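Local coordinates for protein peptidoglycan D,D-transpeptidase MrdA (Pseudomonas aeruginosa, PDB 7KIS) that probably cross-links the peptide side chains of peptidoglycan as a penicillin-binding D,D-transpeptidase, in building the bacterial cell wall, at residues 194-199 with 216-221; 177-183 with 202-208; 245-251 with 479-485. Numbering follows the deposited sequence.

Contact 1. Residues 194-199 with 216-221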
# COMPACT_ATOMS: atom_id res chain seq x y z
N ILE A 194 23.06 29.58 5.41
CA ILE A 194 24.46 29.19 5.52
C ILE A 194 24.64 27.85 4.82
O ILE A 194 25.41 27.73 3.86
CB ILE A 194 24.91 29.13 6.99
CG1 ILE A 194 24.81 30.50 7.64
CG2 ILE A 194 26.33 28.59 7.08
CD1 ILE A 194 25.11 30.50 9.12
N ASN A 195 23.93 26.83 5.31
CA ASN A 195 24.14 25.48 4.81
C ASN A 195 23.65 25.32 3.38
O ASN A 195 24.21 24.53 2.62
CB ASN A 195 23.43 24.47 5.72
CG ASN A 195 24.20 23.17 5.86
OD1 ASN A 195 24.99 23.00 6.79
ND2 ASN A 195 23.98 22.25 4.93
N TYR A 196 22.60 26.05 3.00
CA TYR A 196 22.07 25.97 1.65
C TYR A 196 22.63 27.05 0.73
O TYR A 196 22.11 27.24 -0.38
CB TYR A 196 20.54 26.04 1.67
CG TYR A 196 19.92 24.68 1.88
CD1 TYR A 196 19.39 23.97 0.81
CD2 TYR A 196 19.88 24.09 3.14
CE1 TYR A 196 18.83 22.72 0.99
CE2 TYR A 196 19.32 22.85 3.33
CZ TYR A 196 18.79 22.16 2.25
OH TYR A 196 18.23 20.92 2.44
N SER A 197 23.67 27.77 1.15
CA SER A 197 24.37 28.67 0.24
C SER A 197 25.02 27.86 -0.87
O SER A 197 25.65 26.83 -0.62
CB SER A 197 25.41 29.49 1.00
OG SER A 197 25.71 30.69 0.32
N GLY A 198 24.87 28.34 -2.11
CA GLY A 198 25.32 27.60 -3.27
C GLY A 198 24.44 26.43 -3.65
O GLY A 198 24.69 25.81 -4.69
N THR A 199 23.42 26.11 -2.85
CA THR A 199 22.46 25.06 -3.18
C THR A 199 21.20 25.73 -3.72
O THR A 199 20.47 26.38 -2.97
CB THR A 199 22.14 24.20 -1.95
OG1 THR A 199 23.30 23.46 -1.56
CG2 THR A 199 21.01 23.23 -2.26
N HIS A 216 21.18 16.35 1.67
CA HIS A 216 21.80 17.63 1.37
C HIS A 216 23.27 17.64 1.80
O HIS A 216 24.17 17.58 0.96
CB HIS A 216 21.02 18.76 2.05
CG HIS A 216 21.57 20.13 1.77
ND1 HIS A 216 22.03 20.96 2.77
CD2 HIS A 216 21.74 20.81 0.61
CE1 HIS A 216 22.45 22.09 2.24
NE2 HIS A 216 22.29 22.03 0.93
N GLY A 217 23.52 17.72 3.10
CA GLY A 217 24.86 17.77 3.63
C GLY A 217 25.20 19.13 4.22
O GLY A 217 24.33 19.91 4.61
N THR A 218 26.50 19.40 4.29
CA THR A 218 27.01 20.65 4.83
C THR A 218 27.93 21.29 3.80
O THR A 218 28.60 20.60 3.03
CB THR A 218 27.77 20.44 6.15
OG1 THR A 218 28.83 19.51 5.94
CG2 THR A 218 26.83 19.91 7.22
N VAL A 219 27.96 22.62 3.81
CA VAL A 219 28.78 23.37 2.86
C VAL A 219 30.20 23.50 3.39
O VAL A 219 30.46 23.44 4.60
CB VAL A 219 28.18 24.76 2.57
CG1 VAL A 219 27.08 24.66 1.54
CG2 VAL A 219 27.68 25.40 3.85
N GLY A 220 31.14 23.70 2.46
CA GLY A 220 32.50 24.04 2.78
C GLY A 220 32.81 25.50 2.47
O GLY A 220 31.94 26.28 2.10
N TYR A 221 34.08 25.85 2.64
CA TYR A 221 34.52 27.22 2.44
C TYR A 221 35.94 27.23 1.89
O TYR A 221 36.83 26.58 2.44
CB TYR A 221 34.45 28.02 3.74
CG TYR A 221 33.03 28.23 4.24
CD1 TYR A 221 32.50 27.42 5.23
CD2 TYR A 221 32.23 29.24 3.72
CE1 TYR A 221 31.21 27.61 5.69
CE2 TYR A 221 30.94 29.43 4.17
CZ TYR A 221 30.43 28.61 5.16
OH TYR A 221 29.15 28.80 5.61

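Contact 2. Residues 177-183 with 202-208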
# COMPACT_ATOMS: atom_id res chain seq x y z
N VAL A 177 10.60 7.82 -5.66
CA VAL A 177 11.69 8.70 -5.25
C VAL A 177 11.26 10.16 -5.27
O VAL A 177 11.66 10.95 -4.40
CB VAL A 177 12.92 8.47 -6.15
CG1 VAL A 177 14.02 9.47 -5.82
CG2 VAL A 177 13.43 7.05 -5.98
N GLY A 178 10.43 10.54 -6.24
CA GLY A 178 10.08 11.93 -6.43
C GLY A 178 11.10 12.62 -7.30
O GLY A 178 11.73 11.98 -8.15
N TYR A 179 11.29 13.92 -7.11
CA TYR A 179 12.26 14.67 -7.89
C TYR A 179 12.68 15.91 -7.10
O TYR A 179 12.16 16.17 -6.01
CB TYR A 179 11.69 15.05 -9.26
CG TYR A 179 10.35 15.75 -9.19
CD1 TYR A 179 10.27 17.12 -8.95
CD2 TYR A 179 9.16 15.04 -9.34
CE1 TYR A 179 9.04 17.76 -8.87
CE2 TYR A 179 7.93 15.68 -9.27
CZ TYR A 179 7.88 17.04 -9.03
OH TYR A 179 6.66 17.67 -8.96
N VAL A 180 13.63 16.65 -7.65
CA VAL A 180 14.06 17.93 -7.10
C VAL A 180 13.81 19.00 -8.16
O VAL A 180 13.62 18.70 -9.35
CB VAL A 180 15.54 17.92 -6.66
CG1 VAL A 180 15.72 17.08 -5.41
CG2 VAL A 180 16.43 17.40 -7.77
N GLY A 181 13.80 20.25 -7.72
CA GLY A 181 13.60 21.38 -8.62
C GLY A 181 14.21 22.61 -8.01
O GLY A 181 14.76 22.58 -6.90
N ARG A 182 14.11 23.72 -8.73
CA ARG A 182 14.66 24.97 -8.23
C ARG A 182 13.91 25.40 -6.97
O ARG A 182 12.78 24.97 -6.71
CB ARG A 182 14.57 26.08 -9.28
CG ARG A 182 15.12 25.73 -10.64
CD ARG A 182 14.36 26.46 -11.75
NE ARG A 182 12.96 26.05 -11.81
CZ ARG A 182 11.95 26.72 -11.27
NH1 ARG A 182 10.71 26.26 -11.38
NH2 ARG A 182 12.17 27.85 -10.61
N ILE A 183 14.55 26.26 -6.19
CA ILE A 183 14.00 26.68 -4.90
C ILE A 183 13.14 27.92 -5.10
O ILE A 183 13.54 28.87 -5.80
CB ILE A 183 15.13 26.93 -3.89
CG1 ILE A 183 15.89 25.63 -3.63
CG2 ILE A 183 14.59 27.50 -2.59
CD1 ILE A 183 17.25 25.82 -3.01
N ILE A 202 16.11 21.90 -4.42
CA ILE A 202 15.57 21.32 -3.20
C ILE A 202 14.64 20.17 -3.57
O ILE A 202 14.09 20.12 -4.67
CB ILE A 202 14.83 22.37 -2.35
CG1 ILE A 202 14.46 21.82 -0.97
CG2 ILE A 202 13.57 22.85 -3.06
CD1 ILE A 202 15.54 21.99 0.06
N GLY A 203 14.49 19.22 -2.65
CA GLY A 203 13.56 18.13 -2.87
C GLY A 203 12.13 18.64 -2.96
O GLY A 203 11.72 19.53 -2.22
N LYS A 204 11.37 18.07 -3.89
CA LYS A 204 9.98 18.46 -4.10
C LYS A 204 9.00 17.43 -3.56
O LYS A 204 8.09 17.79 -2.80
CB LYS A 204 9.73 18.69 -5.60
CG LYS A 204 10.59 19.79 -6.20
CD LYS A 204 10.38 21.11 -5.49
CE LYS A 204 11.14 22.24 -6.17
NZ LYS A 204 11.11 23.49 -5.37
N THR A 205 9.16 16.16 -3.92
CA THR A 205 8.28 15.12 -3.42
C THR A 205 9.07 13.82 -3.30
O THR A 205 10.22 13.73 -3.74
CB THR A 205 7.05 14.93 -4.32
OG1 THR A 205 6.15 13.98 -3.72
CG2 THR A 205 7.45 14.44 -5.70
N GLY A 206 8.44 12.82 -2.70
CA GLY A 206 9.04 11.50 -2.58
C GLY A 206 10.21 11.46 -1.60
O GLY A 206 10.27 12.20 -0.62
N ILE A 207 11.15 10.55 -1.88
CA ILE A 207 12.30 10.35 -1.00
C ILE A 207 13.22 11.56 -0.99
O ILE A 207 13.81 11.88 0.05
CB ILE A 207 13.05 9.07 -1.42
CG1 ILE A 207 12.19 7.83 -1.14
CG2 ILE A 207 14.38 8.95 -0.69
CD1 ILE A 207 12.06 7.51 0.33
N GLU A 208 13.35 12.26 -2.12
CA GLU A 208 14.23 13.42 -2.17
C GLU A 208 13.84 14.46 -1.13
O GLU A 208 14.71 15.11 -0.53
CB GLU A 208 14.21 14.04 -3.57
CG GLU A 208 14.67 13.11 -4.67
CD GLU A 208 16.17 13.20 -4.92
OE1 GLU A 208 16.95 12.95 -3.98
OE2 GLU A 208 16.56 13.52 -6.06

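Contact 3. Residues 245-251 with 479-485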
# COMPACT_ATOMS: atom_id res chain seq x y z
N LYS A 245 24.14 12.39 2.71
CA LYS A 245 24.12 10.98 3.06
C LYS A 245 23.46 10.18 1.96
O LYS A 245 22.45 10.60 1.38
CB LYS A 245 23.38 10.77 4.38
CG LYS A 245 24.17 11.16 5.62
CD LYS A 245 23.34 10.96 6.88
CE LYS A 245 23.73 11.96 7.96
NZ LYS A 245 22.74 11.98 9.07
N ASP A 246 24.03 9.02 1.66
CA ASP A 246 23.52 8.15 0.61
C ASP A 246 22.43 7.24 1.17
O ASP A 246 22.54 6.73 2.29
CB ASP A 246 24.66 7.33 0.01
CG ASP A 246 25.83 8.20 -0.40
OD1 ASP A 246 25.61 9.37 -0.76
OD2 ASP A 246 26.98 7.71 -0.35
N ILE A 247 21.38 7.05 0.38
CA ILE A 247 20.21 6.29 0.79
C ILE A 247 20.08 5.07 -0.10
O ILE A 247 20.17 5.18 -1.33
CB ILE A 247 18.93 7.14 0.72
CG1 ILE A 247 19.04 8.34 1.66
CG2 ILE A 247 17.71 6.31 1.05
CD1 ILE A 247 17.86 9.25 1.57
N VAL A 248 19.88 3.91 0.52
CA VAL A 248 19.61 2.67 -0.18
C VAL A 248 18.12 2.38 -0.01
O VAL A 248 17.63 2.29 1.12
CB VAL A 248 20.46 1.51 0.35
CG1 VAL A 248 20.41 0.33 -0.59
CG2 VAL A 248 21.90 1.97 0.56
N LEU A 249 17.41 2.24 -1.12
CA LEU A 249 15.98 2.02 -1.04
C LEU A 249 15.68 0.53 -0.92
O LEU A 249 16.47 -0.32 -1.34
CB LEU A 249 15.26 2.60 -2.25
CG LEU A 249 15.41 4.10 -2.52
CD1 LEU A 249 14.77 4.45 -3.85
CD2 LEU A 249 14.81 4.92 -1.39
N SER A 250 14.50 0.24 -0.36
CA SER A 250 14.06 -1.14 -0.24
C SER A 250 13.54 -1.70 -1.56
O SER A 250 13.46 -2.92 -1.70
CB SER A 250 12.96 -1.25 0.82
OG SER A 250 13.24 -0.40 1.92
N ILE A 251 13.22 -0.83 -2.52
CA ILE A 251 12.55 -1.27 -3.73
C ILE A 251 13.53 -2.03 -4.62
O ILE A 251 14.61 -1.53 -4.94
CB ILE A 251 11.96 -0.07 -4.48
CG1 ILE A 251 10.82 0.57 -3.68
CG2 ILE A 251 11.48 -0.49 -5.86
CD1 ILE A 251 10.22 1.79 -4.36
N HIS A 479 8.61 0.90 4.89
CA HIS A 479 9.60 1.95 4.74
C HIS A 479 10.34 1.75 3.43
O HIS A 479 10.68 0.62 3.07
CB HIS A 479 10.58 1.97 5.92
CG HIS A 479 11.19 0.63 6.22
ND1 HIS A 479 12.52 0.34 5.97
CD2 HIS A 479 10.66 -0.48 6.77
CE1 HIS A 479 12.77 -0.90 6.34
NE2 HIS A 479 11.66 -1.42 6.83
N LEU A 480 10.57 2.85 2.72
CA LEU A 480 11.35 2.80 1.48
C LEU A 480 12.84 2.78 1.78
O LEU A 480 13.56 1.90 1.28
CB LEU A 480 10.99 3.99 0.60
CG LEU A 480 9.53 4.07 0.13
CD1 LEU A 480 9.06 5.51 0.03
CD2 LEU A 480 9.37 3.35 -1.19
N ALA A 481 13.32 3.74 2.56
CA ALA A 481 14.73 3.82 2.92
C ALA A 481 15.18 2.59 3.69
O ALA A 481 14.84 2.44 4.87
CB ALA A 481 15.00 5.08 3.73
N LYS A 482 15.93 1.70 3.04
CA LYS A 482 16.46 0.54 3.74
C LYS A 482 17.55 0.94 4.72
O LYS A 482 17.54 0.52 5.88
CB LYS A 482 17.00 -0.48 2.73
CG LYS A 482 17.10 -1.89 3.29
CD LYS A 482 17.32 -2.91 2.18
CE LYS A 482 17.76 -4.26 2.75
NZ LYS A 482 16.77 -4.81 3.71
N THR A 483 18.50 1.76 4.28
CA THR A 483 19.56 2.28 5.14
C THR A 483 19.78 3.75 4.84
O THR A 483 19.59 4.22 3.72
CB THR A 483 20.90 1.54 4.94
OG1 THR A 483 21.60 2.09 3.82
CG2 THR A 483 20.69 0.04 4.72
N ILE A 484 20.18 4.49 5.88
CA ILE A 484 20.62 5.87 5.75
C ILE A 484 22.06 5.94 6.24
O ILE A 484 22.33 5.66 7.42
CB ILE A 484 19.73 6.84 6.55
CG1 ILE A 484 18.25 6.55 6.28
CG2 ILE A 484 20.06 8.28 6.20
CD1 ILE A 484 17.77 7.03 4.94
N ASP A 485 22.97 6.30 5.34
CA ASP A 485 24.41 6.34 5.61
C ASP A 485 24.96 4.97 5.99
O ASP A 485 26.01 4.87 6.64
CB ASP A 485 24.76 7.37 6.69
CG ASP A 485 26.06 8.09 6.41
OD1 ASP A 485 26.46 8.16 5.22
OD2 ASP A 485 26.68 8.60 7.36

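Contact 1. Residues 194-199 with 216-221
His216, Asn195 and Val219 carry most of this contact. The His216 ring lies flat against the ring of Tyr196, the centroids 3.5 Å apart and the planes only 5° from parallel, a face-to-face stack with Tyr196 CE2 3.4 Å from His216 ND1. Imidazole suits the place because it can stack and still use its rim for polar contacts: His216 NE2 and Thr199 OG1 share a hydrogen bond of 3.0 Å, and Asn195 O lies near the ring plane, 3.0 Å from His216 CE1. Asn195 works through its amide, short enough to meet the passing backbone: Asn195 ND2 donates a very short hydrogen bond, 2.4 Å, to Gly217 O. At Gly217 the chain leaves the helix with positive phi, and its backbone angles would jam a CB against the preceding carbonyl, so glycine is called for. Val219, compact and apolar, points toward the type I turn 194-197; its CG1 lies 3.1 Å from Asn195 O and its CG2 3.3 Å from Ile194 O. An overlapping type II turn runs from Tyr196 to Thr199, with Gly198 suited to its positive phi. The doubly turned loop between strands 179-182 and 201-205 is thus laid over the exit of helix 212-216, where Glu212 is hydrogen-bonded to the Tyr196 hydroxyl, and over the approach to strand 220-221, which pairs with strand 63-64 through Gly220 and Ile64.

Contact 2. Residues 177-183 with 202-208
Lys204 stretches its aliphatic chain over Gly181, with Lys204 CE 3.6 Å from Gly181 CA, and ends in a hydrogen bond of 2.6 Å from Lys204 NZ to Arg182 O. A CB on Gly181 would clash with that CE, so glycine fits beneath the lysine, whose ammonium group also forms a salt bridge with Glu187. Nearby, Tyr179 CE1 comes within 3.5 Å of Lys204 CB, and the Tyr179 ring takes an off-centre CH-pi contact from Thr205 CG2, 4.3 Å from the ring centroid. The backbones pair antiparallel. Gly181 N donates to Ile202 O at 3.1 Å and Ile202 N to Gly181 O at 2.9 Å, while Lys204 N donates to Tyr179 O at 3.0 Å. Between them Val180 CG1 lies 3.5 Å from Gly203 CA; glycine is needed here because a CB would clash with Glu208 O. Farther along, Gly178 CA and Gly206 CA are 4.0 Å apart; a CB on either would collide with the opposite backbone. Beyond, Glu208 N donates a 3.1 Å hydrogen bond to Val177 O, and its carboxylate hydrogen-bonds Tyr167 and forms salt bridges with Arg68 and Arg165. The result is a two-stranded antiparallel beta ribbon, one strand of which leads on to helix 206-210, within the N-terminal dimerisation region of the penicillin-binding protein.

Contact 3. Residues 245-251 with 479-485
Aliphatic side chains make the apolar centre: Ile247 CG1 meets Ile484 CD1 at 3.8 Å and Ile247 CG2 meets Ala481 CB at 4.0 Å, while Ile251 CD1 and Leu480 CD2, 3.6 Å apart, add apolar filling. Beta-branched Ile247, Val248, Thr483 and Ile484 suit the extended strands. Val248 and Thr483, a hydrogen-bonded pair, point to the other face, with Val248 CG2 3.3 Å from Thr483 OG1. In this antiparallel edge pairing of the mixed sheet, Lys482 and Thr483 both face Val248, a classic beta bulge: Val248 O accepts from Lys482 N at 2.6 Å and, weakly, from Thr483 N at 3.3 Å, while Val248 N donates to Thr483 O at 3.2 Å. From the bulge the Lys482 ammonium group forms a salt bridge with Asp279. Outward on one side, Leu480 O receives both Ser250 N at 2.5 Å and Ser250 OG at a very short 2.4 Å, the small hydroxyl reaching the same carbonyl as its own amide. Toward the opposite end, Asp485 N donates to Asp246 O at 3.1 Å.

In the fold
The three contacts lie on one side of the chain's centre, away from the active site. Contacts 1 and 2 interlock along the chain, their segments alternating within the dimerisation region; their centres are about 17 Å apart and they touch where Tyr196 meets Ile202. Contact 3 comes later and joins strand 247-249 to strand 481-484 of the transpeptidase region, so that the N-terminal part shares a sheet with a strand from far along the chain. Its centre is about 16 Å from that of contact 2, against which it packs through Ile207 on Leu480 and Val177 on Leu249. Contact 2 touches both of the others, whereas contacts 1 and 3, centres about 22 Å apart, come no nearer than about 5 Å between nearest atoms.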